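Local coordinates for protein PTS system, IIabc component (Clostridium difficile, PDB 3IPJ) that probably takes part in sugar uptake by the phosphotransferase system, passing a phosphoryl group through a cysteine of its EIIB domain to the incoming sugar, possibly trehalose, at residues T30-M35 with I65-G70. Sequence-based numbering, arbitrary orientation.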
ATOM      1  N   THR A  30      -8.468   3.494   6.786  1.00  9.14           N
ATOM      2  CA  THR A  30      -7.428   4.536   6.915  1.00  8.92           C
ATOM      3  C   THR A  30      -6.058   4.000   6.545  1.00  9.09           C
ATOM      4  O   THR A  30      -5.135   4.801   6.367  1.00  9.42           O
ATOM      5  CB  THR A  30      -7.395   5.115   8.331  1.00 10.84           C
ATOM      6  OG1 THR A  30      -7.194   4.026   9.251  1.00  9.84           O
ATOM      7  CG2 THR A  30      -8.752   5.721   8.623  1.00 10.09           C
ATOM      8  N   ARG A  31      -5.896   2.665   6.456  1.00  8.65           N
ATOM      9  CA  ARG A  31      -4.560   2.121   6.206  1.00  9.47           C
ATOM     10  C   ARG A  31      -4.443   1.223   4.954  1.00  9.44           C
ATOM     11  O   ARG A  31      -5.310   0.411   4.648  1.00 10.13           O
ATOM     12  CB  ARG A  31      -4.019   1.365   7.453  1.00  7.62           C
ATOM     13  CG  ARG A  31      -4.251   2.058   8.743  1.00  8.42           C
ATOM     14  CD  ARG A  31      -3.731   1.191   9.868  1.00 10.85           C
ATOM     15  NE  ARG A  31      -3.786   1.950  11.135  1.00 12.63           N
ATOM     16  CZ  ARG A  31      -3.225   1.532  12.289  1.00 14.13           C
ATOM     17  NH1 ARG A  31      -2.577   0.353  12.344  1.00 11.53           N
ATOM     18  NH2 ARG A  31      -3.334   2.275  13.394  1.00 11.67           N
ATOM     19  N   LEU A  32      -3.352   1.383   4.240  1.00 10.06           N
ATOM     20  CA  LEU A  32      -2.901   0.451   3.198  1.00  9.84           C
ATOM     21  C   LEU A  32      -2.160  -0.672   3.949  1.00  9.47           C
ATOM     22  O   LEU A  32      -1.213  -0.417   4.681  1.00 10.30           O
ATOM     23  CB  LEU A  32      -1.995   1.260   2.236  1.00 12.63           C
ATOM     24  CG  LEU A  32      -1.717   0.582   0.914  1.00 16.94           C
ATOM     25  CD1 LEU A  32      -3.014   0.469   0.037  1.00 15.79           C
ATOM     26  CD2 LEU A  32      -0.585   1.346   0.181  1.00 14.38           C
ATOM     27  N   ARG A  33      -2.601  -1.910   3.772  1.00 10.65           N
ATOM     28  CA  ARG A  33      -2.065  -3.005   4.530  1.00  9.34           C
ATOM     29  C   ARG A  33      -1.348  -3.967   3.584  1.00  9.74           C
ATOM     30  O   ARG A  33      -1.977  -4.615   2.756  1.00  9.84           O
ATOM     31  CB  ARG A  33      -3.198  -3.664   5.291  1.00 10.78           C
ATOM     32  CG  ARG A  33      -3.672  -2.856   6.486  1.00  9.74           C
ATOM     33  CD  ARG A  33      -5.069  -3.333   6.884  1.00 10.84           C
ATOM     34  NE  ARG A  33      -5.565  -2.607   8.052  1.00 11.08           N
ATOM     35  CZ  ARG A  33      -5.356  -2.991   9.311  1.00 11.70           C
ATOM     36  NH1 ARG A  33      -4.669  -4.132   9.536  1.00 13.07           N
ATOM     37  NH2 ARG A  33      -5.833  -2.257  10.345  1.00 10.79           N
ATOM     38  N   VAL A  34      -0.028  -4.040   3.708  1.00  9.08           N
ATOM     39  CA  VAL A  34       0.808  -4.820   2.767  1.00  8.86           C
ATOM     40  C   VAL A  34       1.418  -6.038   3.481  1.00 10.76           C
ATOM     41  O   VAL A  34       2.220  -5.841   4.420  1.00 11.35           O
ATOM     42  CB  VAL A  34       1.987  -3.973   2.257  1.00  8.51           C
ATOM     43  CG1 VAL A  34       2.699  -4.693   1.103  1.00 10.32           C
ATOM     44  CG2 VAL A  34       1.453  -2.633   1.825  1.00 10.30           C
ATOM     45  N   MET A  35       1.046  -7.266   3.070  1.00  9.68           N
ATOM     46  CA  MET A  35       1.660  -8.490   3.621  1.00 10.39           C
ATOM     47  C   MET A  35       3.007  -8.564   2.889  1.00 12.72           C
ATOM     48  O   MET A  35       3.026  -8.618   1.638  1.00 11.39           O
ATOM     49  CB  MET A  35       0.817  -9.719   3.319  1.00 11.98           C
ATOM     50  CG  MET A  35      -0.555  -9.628   3.972  1.00 15.83           C
ATOM     51  SD  MET A  35      -0.472  -9.905   5.773  1.00 16.30           S
ATOM     52  CE  MET A  35      -1.167 -11.531   5.815  1.00 22.95           C
ATOM     53  N   ILE A  65       0.481   1.304   6.280  1.00  8.73           N
ATOM     54  CA  ILE A  65       0.825   2.668   5.997  1.00  8.99           C
ATOM     55  C   ILE A  65      -0.421   3.464   6.213  1.00  9.78           C
ATOM     56  O   ILE A  65      -1.423   3.238   5.524  1.00 10.64           O
ATOM     57  CB  ILE A  65       1.210   2.807   4.545  1.00  8.61           C
ATOM     58  CG1 ILE A  65       2.437   1.894   4.288  1.00 11.94           C
ATOM     59  CG2 ILE A  65       1.419   4.263   4.166  1.00 10.87           C
ATOM     60  CD1 ILE A  65       2.085   0.664   3.553  1.00 14.48           C
ATOM     61  N   ILE A  66      -0.388   4.375   7.191  1.00  9.11           N
ATOM     62  CA  ILE A  66      -1.594   5.144   7.512  1.00  9.97           C
ATOM     63  C   ILE A  66      -1.696   6.309   6.514  1.00  9.48           C
ATOM     64  O   ILE A  66      -0.809   7.170   6.467  1.00  9.30           O
ATOM     65  CB  ILE A  66      -1.596   5.732   8.913  1.00 10.67           C
ATOM     66  CG1 ILE A  66      -1.132   4.700   9.962  1.00 11.22           C
ATOM     67  CG2 ILE A  66      -2.998   6.288   9.211  1.00  8.87           C
ATOM     68  CD1 ILE A  66      -0.914   5.319  11.395  1.00 11.37           C
ATOM     69  N   LEU A  67      -2.764   6.313   5.708  1.00  9.26           N
ATOM     70  CA  LEU A  67      -2.987   7.366   4.709  1.00 10.08           C
ATOM     71  C   LEU A  67      -4.223   8.240   5.039  1.00  9.91           C
ATOM     72  O   LEU A  67      -4.319   9.383   4.554  1.00 10.23           O
ATOM     73  CB  LEU A  67      -3.138   6.707   3.315  1.00 10.05           C
ATOM     74  CG  LEU A  67      -1.818   6.159   2.785  1.00  8.69           C
ATOM     75  CD1 LEU A  67      -2.107   5.245   1.674  1.00 10.15           C
ATOM     76  CD2 LEU A  67      -0.959   7.308   2.234  1.00  7.67           C
ATOM     77  N   GLY A  68      -5.140   7.744   5.861  1.00 10.26           N
ATOM     78  CA  GLY A  68      -6.325   8.519   6.200  1.00 11.92           C
ATOM     79  C   GLY A  68      -7.472   8.114   5.279  1.00 13.16           C
ATOM     80  O   GLY A  68      -7.281   7.501   4.202  1.00 12.74           O
ATOM     81  N   THR A  69      -8.693   8.426   5.687  1.00 13.43           N
ATOM     82  CA  THR A  69      -9.841   8.114   4.833  1.00 13.97           C
ATOM     83  C   THR A  69      -9.767   8.802   3.448  1.00 13.73           C
ATOM     84  O   THR A  69      -9.202   9.933   3.296  1.00 12.69           O
ATOM     85  CB  THR A  69     -11.149   8.531   5.504  1.00 14.65           C
ATOM     86  OG1 THR A  69     -11.137   9.956   5.669  1.00 13.73           O
ATOM     87  CG2 THR A  69     -11.312   7.806   6.846  1.00 15.90           C
ATOM     88  N   GLY A  70     -10.381   8.151   2.462  1.00 12.65           N
ATOM     89  CA  GLY A  70     -10.447   8.656   1.102  1.00 10.81           C
ATOM     90  C   GLY A  70      -9.094   8.627   0.400  1.00 13.68           C
ATOM     91  O   GLY A  70      -9.005   8.110  -0.732  1.00 16.45           O
TER
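Leu32 and Ile65 form a hydrogen-bonded antiparallel pair joining the two central strands, 31-36 and 62-66, of the four-stranded sheet in this EIIB domain. The contact illustrates how one carbonyl can hold a chain as it leaves a strand. Leu32 N donates to Ile65 O, and Ile65 N returns a straighter bond to Leu32 O at 2.9 Å (167° at the hydrogen). Beyond the non-hydrogen-bonded pair Arg31-Ile66, Thr30 O accepts hydrogen bonds from two successive amides: Leu67 N at 2.9 Å, nearly head-on to the carbonyl, and Gly68 N at 3.0 Å, on a lone pair in its plane. The chain then turns off to helix 71-79. On the buried face, Leu67 CD1 meets Leu32 CB at 4.0 Å, and both leucines pack on Val75 of that helix; Ile65 CD1 touches Val34 CG2. On the other face Arg31, close to Cys28, the predicted phosphocysteine, runs extended from CG to NE beside Ile66. Arg31 NH1 hydrogen-bonds to Gln64 OE1, while Ile66 CD1 lies over one face of the guanidinium. Beyond the ends of both strands, Thr30 CG2, anti to its carbonyl carbon, meets Thr69 CG2 at 3.7 Å.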